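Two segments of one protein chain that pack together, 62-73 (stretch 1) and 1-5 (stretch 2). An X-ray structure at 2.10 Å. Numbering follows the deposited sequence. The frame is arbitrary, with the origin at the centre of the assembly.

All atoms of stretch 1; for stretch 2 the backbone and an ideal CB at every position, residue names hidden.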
# COMPACT_ATOMS: atom_id res chain seq x y z
N VAL A 62 -6.34 -1.68 12.19
CA VAL A 62 -6.96 -2.49 11.17
C VAL A 62 -5.94 -3.43 10.53
O VAL A 62 -6.26 -4.58 10.21
CB VAL A 62 -7.60 -1.61 10.07
CG1 VAL A 62 -8.16 -2.47 8.96
CG2 VAL A 62 -8.71 -0.75 10.68
N LEU A 63 -4.72 -2.94 10.37
CA LEU A 63 -3.66 -3.75 9.78
C LEU A 63 -3.42 -4.97 10.65
O LEU A 63 -3.37 -6.10 10.14
CB LEU A 63 -2.37 -2.94 9.66
CG LEU A 63 -1.15 -3.72 9.17
CD1 LEU A 63 -1.41 -4.23 7.76
CD2 LEU A 63 0.09 -2.82 9.21
N LYS A 64 -3.25 -4.74 11.95
CA LYS A 64 -3.01 -5.84 12.88
C LYS A 64 -4.16 -6.85 12.88
O LYS A 64 -3.92 -8.05 12.79
CB LYS A 64 -2.80 -5.31 14.30
CG LYS A 64 -1.59 -4.40 14.47
CD LYS A 64 -1.05 -4.53 15.89
CE LYS A 64 -0.34 -3.27 16.36
NZ LYS A 64 -1.31 -2.14 16.53
N ASP A 65 -5.39 -6.36 12.97
CA ASP A 65 -6.56 -7.25 12.98
C ASP A 65 -6.60 -8.13 11.72
O ASP A 65 -6.86 -9.34 11.79
CB ASP A 65 -7.85 -6.42 13.07
CG ASP A 65 -8.00 -5.72 14.42
OD1 ASP A 65 -9.05 -5.07 14.65
OD2 ASP A 65 -7.07 -5.82 15.25
N LEU A 66 -6.34 -7.53 10.57
CA LEU A 66 -6.32 -8.25 9.29
C LEU A 66 -5.19 -9.29 9.30
O LEU A 66 -5.31 -10.37 8.70
CB LEU A 66 -6.10 -7.26 8.14
CG LEU A 66 -7.29 -6.61 7.42
CD1 LEU A 66 -8.38 -6.18 8.38
CD2 LEU A 66 -6.79 -5.41 6.62
N SER A 67 -4.10 -8.96 9.99
CA SER A 67 -2.93 -9.84 10.08
C SER A 67 -3.12 -11.04 11.00
O SER A 67 -2.19 -11.82 11.20
CB SER A 67 -1.72 -9.04 10.54
OG SER A 67 -1.42 -8.01 9.61
N GLU A 68 -4.31 -11.19 11.57
CA GLU A 68 -4.56 -12.35 12.42
C GLU A 68 -4.69 -13.54 11.48
O GLU A 68 -4.36 -14.67 11.84
CB GLU A 68 -5.83 -12.17 13.25
CG GLU A 68 -5.63 -11.24 14.44
CD GLU A 68 -4.59 -11.76 15.42
OE1 GLU A 68 -4.88 -12.74 16.13
OE2 GLU A 68 -3.47 -11.19 15.47
N LYS A 69 -5.16 -13.27 10.26
CA LYS A 69 -5.31 -14.31 9.25
C LYS A 69 -3.90 -14.75 8.86
O LYS A 69 -3.01 -13.92 8.72
CB LYS A 69 -6.02 -13.75 8.01
CG LYS A 69 -7.36 -13.10 8.28
CD LYS A 69 -7.85 -12.33 7.05
CE LYS A 69 -9.02 -11.41 7.37
NZ LYS A 69 -10.25 -12.17 7.73
N GLU A 70 -3.70 -16.05 8.69
CA GLU A 70 -2.38 -16.55 8.31
C GLU A 70 -2.13 -16.47 6.80
O GLU A 70 -1.00 -16.33 6.36
CB GLU A 70 -2.18 -17.99 8.79
CG GLU A 70 -1.83 -18.10 10.26
CD GLU A 70 -1.75 -19.54 10.72
OE1 GLU A 70 -1.42 -20.41 9.88
OE2 GLU A 70 -2.00 -19.80 11.91
N ASN A 71 -3.20 -16.57 6.02
CA ASN A 71 -3.08 -16.52 4.57
C ASN A 71 -3.92 -15.36 4.06
O ASN A 71 -5.15 -15.39 4.14
CB ASN A 71 -3.55 -17.83 3.98
CG ASN A 71 -2.82 -19.02 4.56
OD1 ASN A 71 -1.64 -19.23 4.28
ND2 ASN A 71 -3.51 -19.79 5.39
N VAL A 72 -3.25 -14.34 3.53
CA VAL A 72 -3.96 -13.16 3.06
C VAL A 72 -3.01 -12.19 2.37
O VAL A 72 -1.81 -12.17 2.65
CB VAL A 72 -4.63 -12.43 4.26
CG1 VAL A 72 -3.54 -11.82 5.15
CG2 VAL A 72 -5.62 -11.38 3.78
N VAL A 73 -3.55 -11.41 1.43
CA VAL A 73 -2.78 -10.39 0.74
C VAL A 73 -3.42 -9.11 1.23
O VAL A 73 -4.64 -8.92 1.10
CB VAL A 73 -2.93 -10.47 -0.78
CG1 VAL A 73 -2.18 -9.31 -1.43
CG2 VAL A 73 -2.42 -11.80 -1.29
N UNK A 1 0.45 -17.84 4.86
CA UNK A 1 1.38 -16.80 4.34
C UNK A 1 0.70 -15.44 4.27
O UNK A 1 -0.44 -15.33 3.81
CB UNK A 1 1.90 -17.18 2.95
N UNK A 2 1.40 -14.42 4.72
CA UNK A 2 0.88 -13.06 4.70
C UNK A 2 1.74 -12.24 3.75
O UNK A 2 2.96 -12.22 3.87
CB UNK A 2 0.86 -12.45 6.10
N UNK A 3 1.09 -11.57 2.81
CA UNK A 3 1.81 -10.76 1.83
C UNK A 3 1.32 -9.31 1.88
O UNK A 3 0.14 -9.03 1.67
CB UNK A 3 1.63 -11.34 0.42
N UNK A 4 2.24 -8.39 2.16
CA UNK A 4 1.85 -6.99 2.24
C UNK A 4 2.32 -6.20 1.03
O UNK A 4 3.48 -6.29 0.63
CB UNK A 4 2.41 -6.36 3.52
N UNK A 5 1.41 -5.41 0.46
CA UNK A 5 1.76 -4.59 -0.69
C UNK A 5 1.87 -3.14 -0.23
O UNK A 5 0.96 -2.62 0.40
CB UNK A 5 0.73 -4.74 -1.81

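Two parallel bridges set the frame: position 2 lies beside Val 72 and position 3 beside Val 73, so the backbone of stretch 2 runs alongside the end of stretch 1, and alternate side chains fall on opposite faces of the sheet.

Position 1 is the start of the chain. Its CA-to-CB bond points away from stretch 1, and the ideal CB stays 4.3 Å from Asn 71 OD1, so the contact asks little of the side chain and many kinds would fit. The backbone does the work here: its O accepts from Val 72 N at 3.0 Å, and its N lies 2.6 Å from Asn 71 OD1, a hydrogen bond. The residue is Met 1, present as selenomethionine; its side chain touches Asn 71 lightly, CG to OD1 at 3.8 Å.

Position 2 has extended backbone angles (-115/128), and its CB shares a face with the side chain of Val 72. What stretch 1 offers near it is a series of carbonyl oxygens, from the turn between Leu 66 and Lys 69 and from Glu 70 just after it. The ideal CB is 4.3 Å from Glu 70 O and 4.9 Å from Lys 69 O, with Ser 67 O farther along. Acceptors in such number call for a donor on a long, flexible arm; lysine or arginine would suit, and glutamine might reach part of the way. The residue is Arg 2. With chi2 and chi3 both t, the chain extends past Glu 70, and NE donates to Lys 69 O at 2.7 Å and, weakly, to Ser 67 O at 2.9 Å. Lys 69 O lies near the plane of the guanidinium, at its edge, whereas Glu 70 CA covers one face. The side chain thus ties the turn to the strand.

Position 3 turns its CB to the other face, shared with Val 73, and the ideal CB is 4.4 Å from Val 73 CG2. An apolar side chain is wanted, and valine, isoleucine or leucine would all serve, the beta-branched valine and isoleucine being natural in a strand. The residue is Ile 3, whose CB packs against Val 73 CG2 at 4.4 Å; its N donates to Val 72 O at 3.0 Å.

Position 4 points its CB away, with nothing of stretch 1 within 5.5 Å. A small residue would leave this contact empty, but a long one could return to the end of the helix and the residue just after it, where Leu 63 presents a methyl and Ser 67 a hydroxyl. A large side chain with a polar tip answers both. The residue is Tyr 4: CE2 meets Leu 63 CD1 at 3.8 Å, and OH donates to Ser 67 OG at 2.8 Å. Ser 67 OG in turn donates to Leu 63 O at 2.8 Å, completing a short relay.

Position 5 has its CA-to-CB bond sideways, and its ideal CB is 5.4 Å from Val 73 CG1; a mid-sized apolar group would close the gap. Leu 5 does so, CG to Val 73 CG1 at 4.2 Å.

Stretch 2 (1-5) MRIYL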
# COMPACT_ATOMS: atom_id res chain seq x y z
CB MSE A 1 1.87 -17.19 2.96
CG MSE A 1 0.75 -17.42 2.00
SE MSE A 1 1.42 -18.00 0.31
CE MSE A 1 -0.25 -18.61 -0.47
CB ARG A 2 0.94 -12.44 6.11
CG ARG A 2 0.25 -13.28 7.17
CD ARG A 2 0.12 -12.52 8.47
NE ARG A 2 -0.45 -13.34 9.53
CZ ARG A 2 0.24 -14.17 10.30
NH1 ARG A 2 1.55 -14.31 10.13
NH2 ARG A 2 -0.38 -14.87 11.23
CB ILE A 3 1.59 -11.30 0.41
CG1 ILE A 3 2.13 -12.74 0.33
CG2 ILE A 3 2.28 -10.40 -0.60
CD1 ILE A 3 1.68 -13.46 -0.94
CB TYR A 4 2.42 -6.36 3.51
CG TYR A 4 2.00 -7.06 4.78
CD1 TYR A 4 2.77 -8.09 5.32
CD2 TYR A 4 0.82 -6.70 5.44
CE1 TYR A 4 2.37 -8.75 6.49
CE2 TYR A 4 0.41 -7.35 6.61
CZ TYR A 4 1.20 -8.37 7.13
OH TYR A 4 0.81 -9.02 8.30
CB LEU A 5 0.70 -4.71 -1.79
CG LEU A 5 0.40 -6.11 -2.33
CD1 LEU A 5 -0.57 -5.98 -3.50
CD2 LEU A 5 1.68 -6.81 -2.76
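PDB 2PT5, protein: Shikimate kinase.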